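Local coordinates for protein chitinase (Paenibacillus sp. FPU-7, PDB 5GZT) that probably cleaves chitin and chitodextrins at internal beta-1,4 linkages between N-acetylglucosamine units, at residues Val287-Asp292 / Glu345-Tyr350; Arg294-Thr299 / Trp623-Asp628; Ser985-Ala990 / Ser1071-Tyr1076. All coordinates share one frame; numbering follows the deposited sequence.

Contact 1 of 3, residues Val287-Asp292 / Glu345-Tyr350; sequences VDWAKD and ESNLAY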
loop_
_atom_site.group_PDB
_atom_site.type_symbol
_atom_site.label_atom_id
_atom_site.label_comp_id
_atom_site.label_asym_id
_atom_site.label_seq_id
_atom_site.Cartn_x
_atom_site.Cartn_y
_atom_site.Cartn_z
ATOM N N VAL B 287 -6.470 -4.176 -18.057
ATOM C CA VAL B 287 -7.813 -4.609 -17.722
ATOM C C VAL B 287 -8.719 -3.398 -17.957
ATOM O O VAL B 287 -8.335 -2.202 -17.672
ATOM C CB VAL B 287 -7.876 -5.115 -16.248
ATOM C CG1 VAL B 287 -9.299 -5.408 -15.775
ATOM C CG2 VAL B 287 -6.992 -6.342 -16.098
ATOM N N ASP B 288 -9.915 -3.698 -18.439
ATOM C CA ASP B 288 -10.920 -2.671 -18.638
ATOM C C ASP B 288 -11.673 -2.523 -17.380
ATOM O O ASP B 288 -12.576 -3.291 -17.096
ATOM C CB ASP B 288 -11.809 -3.018 -19.838
ATOM C CG ASP B 288 -12.896 -1.989 -20.098
ATOM O OD1 ASP B 288 -13.290 -1.180 -19.211
ATOM O OD2 ASP B 288 -13.345 -2.020 -21.222
ATOM N N TRP B 289 -11.262 -1.546 -16.565
ATOM C CA TRP B 289 -11.776 -1.453 -15.233
ATOM C C TRP B 289 -13.217 -1.057 -15.190
ATOM O O TRP B 289 -13.897 -1.403 -14.222
ATOM C CB TRP B 289 -10.900 -0.569 -14.326
ATOM C CG TRP B 289 -9.668 -1.314 -14.026
ATOM C CD1 TRP B 289 -8.435 -1.097 -14.519
ATOM C CD2 TRP B 289 -9.584 -2.486 -13.227
ATOM N NE1 TRP B 289 -7.577 -2.066 -14.090
ATOM C CE2 TRP B 289 -8.257 -2.930 -13.280
ATOM C CE3 TRP B 289 -10.518 -3.203 -12.462
ATOM C CZ2 TRP B 289 -7.811 -4.060 -12.602
ATOM C CZ3 TRP B 289 -10.082 -4.318 -11.762
ATOM C CH2 TRP B 289 -8.720 -4.744 -11.841
ATOM N N ALA B 290 -13.737 -0.375 -16.239
ATOM C CA ALA B 290 -15.130 0.014 -16.199
ATOM C C ALA B 290 -16.010 -1.200 -16.422
ATOM O O ALA B 290 -17.051 -1.309 -15.752
ATOM C CB ALA B 290 -15.446 1.123 -17.216
ATOM N N LYS B 291 -15.634 -2.105 -17.336
ATOM C CA LYS B 291 -16.398 -3.379 -17.527
ATOM C C LYS B 291 -16.098 -4.503 -16.480
ATOM O O LYS B 291 -16.649 -5.607 -16.560
ATOM C CB LYS B 291 -16.043 -4.059 -18.820
ATOM C CG LYS B 291 -16.327 -3.406 -20.148
ATOM C CD LYS B 291 -15.687 -4.358 -21.206
ATOM C CE LYS B 291 -16.029 -4.063 -22.668
ATOM N NZ LYS B 291 -15.591 -2.684 -23.013
ATOM N N ASP B 292 -15.144 -4.296 -15.595
ATOM C CA ASP B 292 -14.660 -5.437 -14.746
ATOM C C ASP B 292 -15.791 -5.845 -13.817
ATOM O O ASP B 292 -16.512 -4.973 -13.294
ATOM C CB ASP B 292 -13.446 -5.015 -13.932
ATOM C CG ASP B 292 -13.158 -5.938 -12.793
ATOM O OD1 ASP B 292 -12.717 -7.077 -13.026
ATOM O OD2 ASP B 292 -13.396 -5.507 -11.649
ATOM N N GLU B 345 -8.243 6.103 -20.403
ATOM C CA GLU B 345 -8.922 7.250 -19.834
ATOM C C GLU B 345 -10.106 6.782 -19.054
ATOM O O GLU B 345 -10.350 7.263 -17.940
ATOM C CB GLU B 345 -9.304 8.282 -20.919
ATOM C CG GLU B 345 -8.074 8.820 -21.658
ATOM C CD GLU B 345 -8.238 10.211 -22.292
ATOM O OE1 GLU B 345 -9.381 10.579 -22.686
ATOM O OE2 GLU B 345 -7.197 10.918 -22.428
ATOM N N SER B 346 -10.863 5.859 -19.607
ATOM C CA SER B 346 -11.909 5.219 -18.816
ATOM C C SER B 346 -11.341 4.583 -17.481
ATOM O O SER B 346 -11.919 4.705 -16.385
ATOM C CB SER B 346 -12.530 4.101 -19.657
ATOM O OG SER B 346 -13.641 3.578 -18.978
ATOM N N ASN B 347 -10.223 3.879 -17.617
ATOM C CA ASN B 347 -9.621 3.153 -16.469
ATOM C C ASN B 347 -9.317 4.124 -15.348
ATOM O O ASN B 347 -9.879 4.009 -14.189
ATOM C CB ASN B 347 -8.365 2.473 -16.939
ATOM C CG ASN B 347 -8.624 1.117 -17.558
ATOM O OD1 ASN B 347 -9.693 0.596 -17.520
ATOM N ND2 ASN B 347 -7.610 0.536 -18.089
ATOM N N LEU B 348 -8.498 5.130 -15.726
ATOM C CA LEU B 348 -8.049 6.169 -14.816
ATOM C C LEU B 348 -9.214 6.870 -14.148
ATOM O O LEU B 348 -9.144 7.131 -12.954
ATOM C CB LEU B 348 -7.164 7.149 -15.507
ATOM C CG LEU B 348 -5.638 7.199 -15.486
ATOM C CD1 LEU B 348 -4.980 6.427 -14.356
ATOM C CD2 LEU B 348 -4.982 6.907 -16.821
ATOM N N ALA B 349 -10.298 7.149 -14.881
ATOM C CA ALA B 349 -11.486 7.756 -14.258
ATOM C C ALA B 349 -12.123 6.845 -13.234
ATOM O O ALA B 349 -12.475 7.305 -12.137
ATOM C CB ALA B 349 -12.523 8.166 -15.317
ATOM N N TYR B 350 -12.243 5.551 -13.555
ATOM C CA TYR B 350 -12.877 4.569 -12.648
ATOM C C TYR B 350 -12.080 4.427 -11.349
ATOM O O TYR B 350 -12.666 4.341 -10.272
ATOM C CB TYR B 350 -13.082 3.192 -13.329
ATOM C CG TYR B 350 -13.461 2.115 -12.344
ATOM C CD1 TYR B 350 -14.802 1.876 -11.993
ATOM C CD2 TYR B 350 -12.470 1.332 -11.747
ATOM C CE1 TYR B 350 -15.143 0.880 -11.060
ATOM C CE2 TYR B 350 -12.806 0.348 -10.823
ATOM C CZ TYR B 350 -14.132 0.138 -10.487
ATOM O OH TYR B 350 -14.412 -0.837 -9.574
HETATM O O HOH W 1 -12.333 1.134 -18.333
HETATM O O HOH W 2 -14.131 -3.285 -10.756
#
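A chi1 of -85° sets Asn347 CG beside its own backbone N, and from there the amide reaches the backbone of Val287 and Trp289; the Asn347 and Trp289 side chains cross at about a right angle. They belong to the first family 18 TIM barrel, where the loop after strand 264-284 lies against helix 344-352. The Asn347 amide holds the loop backbone twice. Asn347 OD1 accepts from Trp289 N at 2.8 Å in a nearly straight bond. Asn347 ND2 gives a more bent bond to Val287 O at 2.9 Å and also reaches Tyr306 OH. An alanine at Asn347 would probably leave Trp289 N and Val287 O without these mates and the turn less firmly tied to the helix. One water donates to Asn347 OD1 and Asp288 OD1 and accepts from Ser346 OG and Ala290 N. Asp288 OD1 also takes the N-H of Lys291, an Asx motif, while OD2 forms a salt bridge with Lys291 NZ. The indole NE1 is bonded to Pro284 O. Val287 CG1 sits over the centre of one indole face. Trp289 CB packs on Tyr350 CD2 at 3.6 Å, and Trp289 O stands 3.8 Å above the plane of the Tyr350 ring, over its centre.

Contact 2 of 3, residues Arg294-Thr299 / Trp623-Asp628; sequences RGVDAT and WEYSQD
Tyr625 and the backbone of Gly295-Asp297 make the tight part of this contact. A chi1 of -176° sets Tyr625 CG anti to the backbone N; the ring beyond it lies against Gly295-Asp297. Gly295 O meets the ring at its edge, 3.5 Å from Tyr625 CE2. Val296 CG1 packs on Tyr625 CE2 at 3.9 Å. Tyr625 OH accepts a straight bond from Asp297 N at 3.0 Å. A water bridges that oxygen to Asp297 O. Phe301 packs edge-to-face with the Tyr625 ring, and His632 also meets it. Segment 623-628 leaves the eighth strand of the TIM barrel, 619-623, and Trp623 is joined to Glu624 by a cis peptide. A cis bond after a tryptophan at this strand end is a known feature of family 18 chitinases. Glu624 OE2 steadies the turn by accepting from both OG and N of Ser626.

The other part is looser and partly open to solvent. It is a single long side chain, Arg294, bent at chi3 (81°). Arg294 NH2 donates to Asp628 O at 2.9 Å, with the oxygen in the guanidinium plane, and also forms a salt bridge with Asp630. Arg294 NH1 adds a weak bond to Asp628 O at 3.3 Å. Arg294 NH1 lies 2.9 Å from Ser626 O, but at a poor angle for a bond. A formic acid molecule, probably from the crystallisation liquor, is bound about 5 Å from the Arg294 side chain.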
loop_
_atom_site.group_PDB
_atom_site.type_symbol
_atom_site.label_atom_id
_atom_site.label_comp_id
_atom_site.label_asym_id
_atom_site.label_seq_id
_atom_site.Cartn_x
_atom_site.Cartn_y
_atom_site.Cartn_z
ATOM N N ARG B 294 -14.889 -8.384 -11.277
ATOM C CA ARG B 294 -14.234 -9.027 -10.098
ATOM C C ARG B 294 -14.172 -8.046 -8.940
ATOM O O ARG B 294 -14.107 -8.463 -7.772
ATOM C CB ARG B 294 -12.835 -9.560 -10.448
ATOM C CG ARG B 294 -12.920 -10.648 -11.497
ATOM C CD ARG B 294 -11.610 -11.402 -11.785
ATOM N NE ARG B 294 -11.350 -12.460 -10.784
ATOM C CZ ARG B 294 -10.339 -12.499 -9.915
ATOM N NH1 ARG B 294 -9.421 -11.547 -9.878
ATOM N NH2 ARG B 294 -10.227 -13.522 -9.093
ATOM N N GLY B 295 -14.140 -6.761 -9.264
ATOM C CA GLY B 295 -14.175 -5.695 -8.262
ATOM C C GLY B 295 -12.800 -5.260 -7.723
ATOM O O GLY B 295 -11.756 -5.938 -7.935
ATOM N N VAL B 296 -12.821 -4.100 -7.077
ATOM C CA VAL B 296 -11.692 -3.471 -6.402
ATOM C C VAL B 296 -12.298 -2.967 -5.100
ATOM O O VAL B 296 -13.308 -2.232 -5.101
ATOM C CB VAL B 296 -11.053 -2.333 -7.251
ATOM C CG1 VAL B 296 -9.768 -1.794 -6.618
ATOM C CG2 VAL B 296 -10.708 -2.781 -8.655
ATOM N N ASP B 297 -11.776 -3.452 -3.980
ATOM C CA ASP B 297 -12.127 -2.921 -2.693
ATOM C C ASP B 297 -10.933 -2.161 -2.192
ATOM O O ASP B 297 -10.020 -2.705 -1.557
ATOM C CB ASP B 297 -12.555 -4.069 -1.813
ATOM C CG ASP B 297 -12.797 -3.659 -0.359
ATOM O OD1 ASP B 297 -12.865 -2.439 -0.036
ATOM O OD2 ASP B 297 -12.871 -4.618 0.428
ATOM N N ALA B 298 -10.924 -0.871 -2.510
ATOM C CA ALA B 298 -9.848 0.025 -2.125
ATOM C C ALA B 298 -9.788 0.345 -0.657
ATOM O O ALA B 298 -8.818 0.958 -0.241
ATOM C CB ALA B 298 -9.880 1.302 -2.951
ATOM N N THR B 299 -10.719 -0.154 0.165
ATOM C CA THR B 299 -10.518 -0.078 1.633
ATOM C C THR B 299 -9.331 -0.888 2.113
ATOM O O THR B 299 -8.887 -0.689 3.204
ATOM C CB THR B 299 -11.760 -0.452 2.464
ATOM O OG1 THR B 299 -12.070 -1.857 2.364
ATOM C CG2 THR B 299 -13.012 0.366 2.010
ATOM N N TRP B 623 2.403 -6.844 -6.865
ATOM C CA TRP B 623 2.107 -6.944 -8.261
ATOM C C TRP B 623 1.333 -8.235 -8.468
ATOM O O TRP B 623 1.882 -9.297 -8.143
ATOM C CB TRP B 623 3.400 -7.113 -9.053
ATOM C CG TRP B 623 3.116 -7.274 -10.505
ATOM C CD1 TRP B 623 2.937 -8.439 -11.198
ATOM C CD2 TRP B 623 2.956 -6.228 -11.435
ATOM N NE1 TRP B 623 2.666 -8.173 -12.498
ATOM C CE2 TRP B 623 2.652 -6.824 -12.684
ATOM C CE3 TRP B 623 3.034 -4.855 -11.355
ATOM C CZ2 TRP B 623 2.400 -6.076 -13.827
ATOM C CZ3 TRP B 623 2.775 -4.092 -12.528
ATOM C CH2 TRP B 623 2.510 -4.701 -13.732
ATOM N N GLU B 624 0.092 -8.216 -8.960
ATOM C CA GLU B 624 -0.746 -7.042 -9.100
ATOM C C GLU B 624 -2.181 -7.443 -8.712
ATOM O O GLU B 624 -2.538 -8.635 -8.704
ATOM C CB GLU B 624 -0.652 -6.387 -10.507
ATOM C CG GLU B 624 -0.685 -7.290 -11.756
ATOM C CD GLU B 624 -2.087 -7.618 -12.231
ATOM O OE1 GLU B 624 -2.174 -8.154 -13.309
ATOM O OE2 GLU B 624 -3.088 -7.399 -11.514
ATOM N N TYR B 625 -2.949 -6.441 -8.319
ATOM C CA TYR B 625 -4.232 -6.636 -7.594
ATOM C C TYR B 625 -5.178 -7.591 -8.295
ATOM O O TYR B 625 -5.851 -8.359 -7.608
ATOM C CB TYR B 625 -4.899 -5.303 -7.316
ATOM C CG TYR B 625 -6.179 -5.351 -6.496
ATOM C CD1 TYR B 625 -6.153 -5.270 -5.132
ATOM C CD2 TYR B 625 -7.442 -5.472 -7.122
ATOM C CE1 TYR B 625 -7.304 -5.398 -4.372
ATOM C CE2 TYR B 625 -8.607 -5.488 -6.365
ATOM C CZ TYR B 625 -8.534 -5.469 -5.006
ATOM O OH TYR B 625 -9.669 -5.528 -4.207
ATOM N N SER B 626 -5.203 -7.563 -9.629
ATOM C CA SER B 626 -6.207 -8.368 -10.372
ATOM C C SER B 626 -5.960 -9.876 -10.385
ATOM O O SER B 626 -6.807 -10.663 -10.855
ATOM C CB SER B 626 -6.329 -7.861 -11.820
ATOM O OG SER B 626 -5.254 -8.255 -12.700
ATOM N N GLN B 627 -4.779 -10.310 -9.923
ATOM C CA GLN B 627 -4.422 -11.741 -9.910
ATOM C C GLN B 627 -4.877 -12.477 -8.683
ATOM O O GLN B 627 -4.703 -13.686 -8.601
ATOM C CB GLN B 627 -2.889 -11.826 -10.018
ATOM C CG GLN B 627 -2.309 -11.279 -11.299
ATOM C CD GLN B 627 -0.781 -11.125 -11.252
ATOM O OE1 GLN B 627 -0.133 -10.905 -10.186
ATOM N NE2 GLN B 627 -0.200 -11.204 -12.386
ATOM N N ASP B 628 -5.485 -11.763 -7.742
ATOM C CA ASP B 628 -5.907 -12.339 -6.468
ATOM C C ASP B 628 -7.138 -13.288 -6.644
ATOM O O ASP B 628 -7.725 -13.383 -7.689
ATOM C CB ASP B 628 -6.245 -11.188 -5.560
ATOM C CG ASP B 628 -6.155 -11.476 -4.128
ATOM O OD1 ASP B 628 -6.048 -12.662 -3.670
ATOM O OD2 ASP B 628 -6.214 -10.436 -3.432
HETATM O O HOH W 3 -9.417 -5.485 -1.669
#

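Contact 3 of 3, residues Ser985-Ala990 / Ser1071-Tyr1076; sequences SVYTSA and SAKAPY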
loop_
_atom_site.group_PDB
_atom_site.type_symbol
_atom_site.label_atom_id
_atom_site.label_comp_id
_atom_site.label_asym_id
_atom_site.label_seq_id
_atom_site.Cartn_x
_atom_site.Cartn_y
_atom_site.Cartn_z
ATOM N N SER B 985 -30.149 -10.314 -2.372
ATOM C CA SER B 985 -29.150 -11.199 -2.998
ATOM C C SER B 985 -28.628 -12.265 -2.049
ATOM O O SER B 985 -28.283 -11.959 -0.885
ATOM C CB SER B 985 -27.967 -10.396 -3.514
ATOM O OG SER B 985 -27.367 -9.632 -2.497
ATOM N N VAL B 986 -28.497 -13.486 -2.553
ATOM C CA VAL B 986 -27.959 -14.570 -1.768
ATOM C C VAL B 986 -26.468 -14.439 -1.429
ATOM O O VAL B 986 -26.124 -14.676 -0.237
ATOM C CB VAL B 986 -28.371 -15.929 -2.299
ATOM C CG1 VAL B 986 -28.236 -16.034 -3.805
ATOM C CG2 VAL B 986 -27.635 -17.054 -1.589
ATOM N N TYR B 987 -25.626 -13.948 -2.359
ATOM C CA TYR B 987 -24.260 -13.511 -2.040
ATOM C C TYR B 987 -24.033 -12.024 -2.277
ATOM O O TYR B 987 -24.846 -11.324 -2.926
ATOM C CB TYR B 987 -23.217 -14.384 -2.793
ATOM C CG TYR B 987 -23.355 -15.907 -2.561
ATOM C CD1 TYR B 987 -22.756 -16.567 -1.489
ATOM C CD2 TYR B 987 -24.020 -16.666 -3.446
ATOM C CE1 TYR B 987 -22.882 -17.987 -1.316
ATOM C CE2 TYR B 987 -24.173 -18.024 -3.272
ATOM C CZ TYR B 987 -23.619 -18.685 -2.209
ATOM O OH TYR B 987 -23.862 -20.098 -2.136
ATOM N N THR B 988 -23.002 -11.500 -1.626
ATOM C CA THR B 988 -22.725 -10.078 -1.727
ATOM C C THR B 988 -22.000 -9.911 -3.100
ATOM O O THR B 988 -20.985 -10.610 -3.361
ATOM C CB THR B 988 -21.762 -9.616 -0.627
ATOM O OG1 THR B 988 -22.349 -9.726 0.674
ATOM C CG2 THR B 988 -21.395 -8.148 -0.860
ATOM N N SER B 989 -22.493 -9.038 -3.972
ATOM C CA SER B 989 -21.845 -8.822 -5.304
ATOM C C SER B 989 -20.378 -8.424 -5.160
ATOM O O SER B 989 -20.014 -7.606 -4.293
ATOM C CB SER B 989 -22.540 -7.695 -6.053
ATOM O OG SER B 989 -21.930 -7.438 -7.328
ATOM N N ALA B 990 -19.547 -8.931 -6.070
ATOM C CA ALA B 990 -18.095 -8.554 -6.158
ATOM C C ALA B 990 -17.970 -7.057 -6.385
ATOM O O ALA B 990 -17.022 -6.437 -5.916
ATOM C CB ALA B 990 -17.358 -9.389 -7.268
ATOM N N SER B 1071 -21.950 -12.847 -9.392
ATOM C CA SER B 1071 -21.252 -12.954 -8.156
ATOM C C SER B 1071 -22.317 -12.944 -7.022
ATOM O O SER B 1071 -22.150 -13.684 -6.048
ATOM C CB SER B 1071 -20.168 -11.854 -7.958
ATOM O OG SER B 1071 -20.727 -10.604 -7.814
ATOM N N ALA B 1072 -23.392 -12.168 -7.193
ATOM C CA ALA B 1072 -24.495 -12.079 -6.183
ATOM C C ALA B 1072 -25.491 -13.215 -6.252
ATOM O O ALA B 1072 -26.204 -13.452 -5.278
ATOM C CB ALA B 1072 -25.234 -10.749 -6.306
ATOM N N LYS B 1073 -25.533 -13.903 -7.403
ATOM C CA LYS B 1073 -26.571 -14.832 -7.776
ATOM C C LYS B 1073 -27.955 -14.205 -7.643
ATOM O O LYS B 1073 -28.876 -14.761 -7.049
ATOM C CB LYS B 1073 -26.449 -16.152 -6.960
ATOM C CG LYS B 1073 -25.088 -16.831 -7.034
ATOM C CD LYS B 1073 -24.780 -17.231 -8.493
ATOM C CE LYS B 1073 -23.381 -17.906 -8.682
ATOM N NZ LYS B 1073 -23.521 -18.743 -9.907
ATOM N N ALA B 1074 -28.093 -13.054 -8.247
ATOM C CA ALA B 1074 -29.286 -12.259 -8.137
ATOM C C ALA B 1074 -29.698 -11.730 -9.476
ATOM O O ALA B 1074 -28.841 -11.162 -10.195
ATOM C CB ALA B 1074 -29.040 -11.076 -7.187
ATOM N N PRO B 1075 -31.004 -11.812 -9.780
ATOM C CA PRO B 1075 -31.535 -11.164 -10.956
ATOM C C PRO B 1075 -31.949 -9.712 -10.741
ATOM O O PRO B 1075 -32.189 -9.238 -9.590
ATOM C CB PRO B 1075 -32.762 -11.985 -11.241
ATOM C CG PRO B 1075 -33.294 -12.261 -9.834
ATOM C CD PRO B 1075 -32.075 -12.492 -9.020
ATOM N N TYR B 1076 -32.002 -8.993 -11.867
ATOM C CA TYR B 1076 -32.523 -7.656 -11.912
ATOM C C TYR B 1076 -33.064 -7.361 -13.289
ATOM O O TYR B 1076 -32.719 -8.030 -14.254
ATOM C CB TYR B 1076 -31.525 -6.587 -11.500
ATOM C CG TYR B 1076 -30.190 -6.505 -12.245
ATOM C CD1 TYR B 1076 -29.183 -7.428 -12.023
ATOM C CD2 TYR B 1076 -29.919 -5.472 -13.134
ATOM C CE1 TYR B 1076 -27.942 -7.326 -12.679
ATOM C CE2 TYR B 1076 -28.693 -5.355 -13.778
ATOM C CZ TYR B 1076 -27.708 -6.298 -13.553
ATOM O OH TYR B 1076 -26.514 -6.211 -14.184
HETATM O O HOH W 4 -30.169 -13.685 -4.812
HETATM O O HOH W 5 -19.893 -12.603 -4.572
#
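Segments 985-990 and 1071-1076 meet as loop against hairpin turn, held by one backbone bond, one backbone-to-serine bond and packing of small side chains, in the second family 18 TIM barrel. The loop follows the sixth barrel strand, 964-967. The turn joins strands 1065-1069 and 1074-1079 of a small antiparallel sheet. That sheet is inserted between the seventh and eighth barrel strands, as in many chitinases of this family. Lys1073 and Ala1074 both face Asp1069 across the hairpin, a G1 beta bulge.

Two direct hydrogen bonds join the segments. Tyr987 N donates to Ala1072 O at 3.0 Å. Ala990 N donates to Ser1071 OG at 2.7 Å, at 172°. Ser1071 OG lies between its own backbone N and carbonyl carbon (chi1 68°), and it is also bonded to Asp1069 OD1. The other carboxylate oxygen, OD2, is bonded to Ser989 OG, so Asp1069 links serines of both segments. Two waters add bridges. One connects Val986 N with Lys1073 O, and the other donates to both Thr988 O and Ser1071 O.

Methyl and methylene groups fill in between. Ser985 CB touches CB of both Ala1072 and Ala1074, each at 3.9 Å. Val986 CG1 lies 3.6 Å from Lys1073 CB. Lys1073 CG reaches the edge of the Tyr987 ring, 3.7 Å from Tyr987 CD2, while NZ turns off to Asn1070 OD1.

No salt bridge spans the segments. The direct bonds use main-chain N-H groups, a carbonyl and a serine hydroxyl, so this junction itself probably depends little on ionisation, apart from the Asp1069 carboxylate that would probably help to orient both serine hydroxyls.

Overall arrangement
Contacts 1 and 2 share one loop of the first family 18 barrel, with centres 13 Å apart. They touch where Trp289 CZ3 meets Val296 CG2 at 3.5 Å and Trp289 CH2 meets Ser626 CB at 3.9 Å. Trp289, already packed on helix 344-352, thus also reaches the segment that follows the eighth barrel strand. Contact 3 lies in the second barrel, its centre 19 Å from that of contact 2. Even so, Ala990 CB packs on Arg294 O at 3.4 Å, so the two family 18 barrels meet here. Contacts 1 and 3 do not touch; their nearest atoms are about 7 Å apart. The sodium site uses none of these segments.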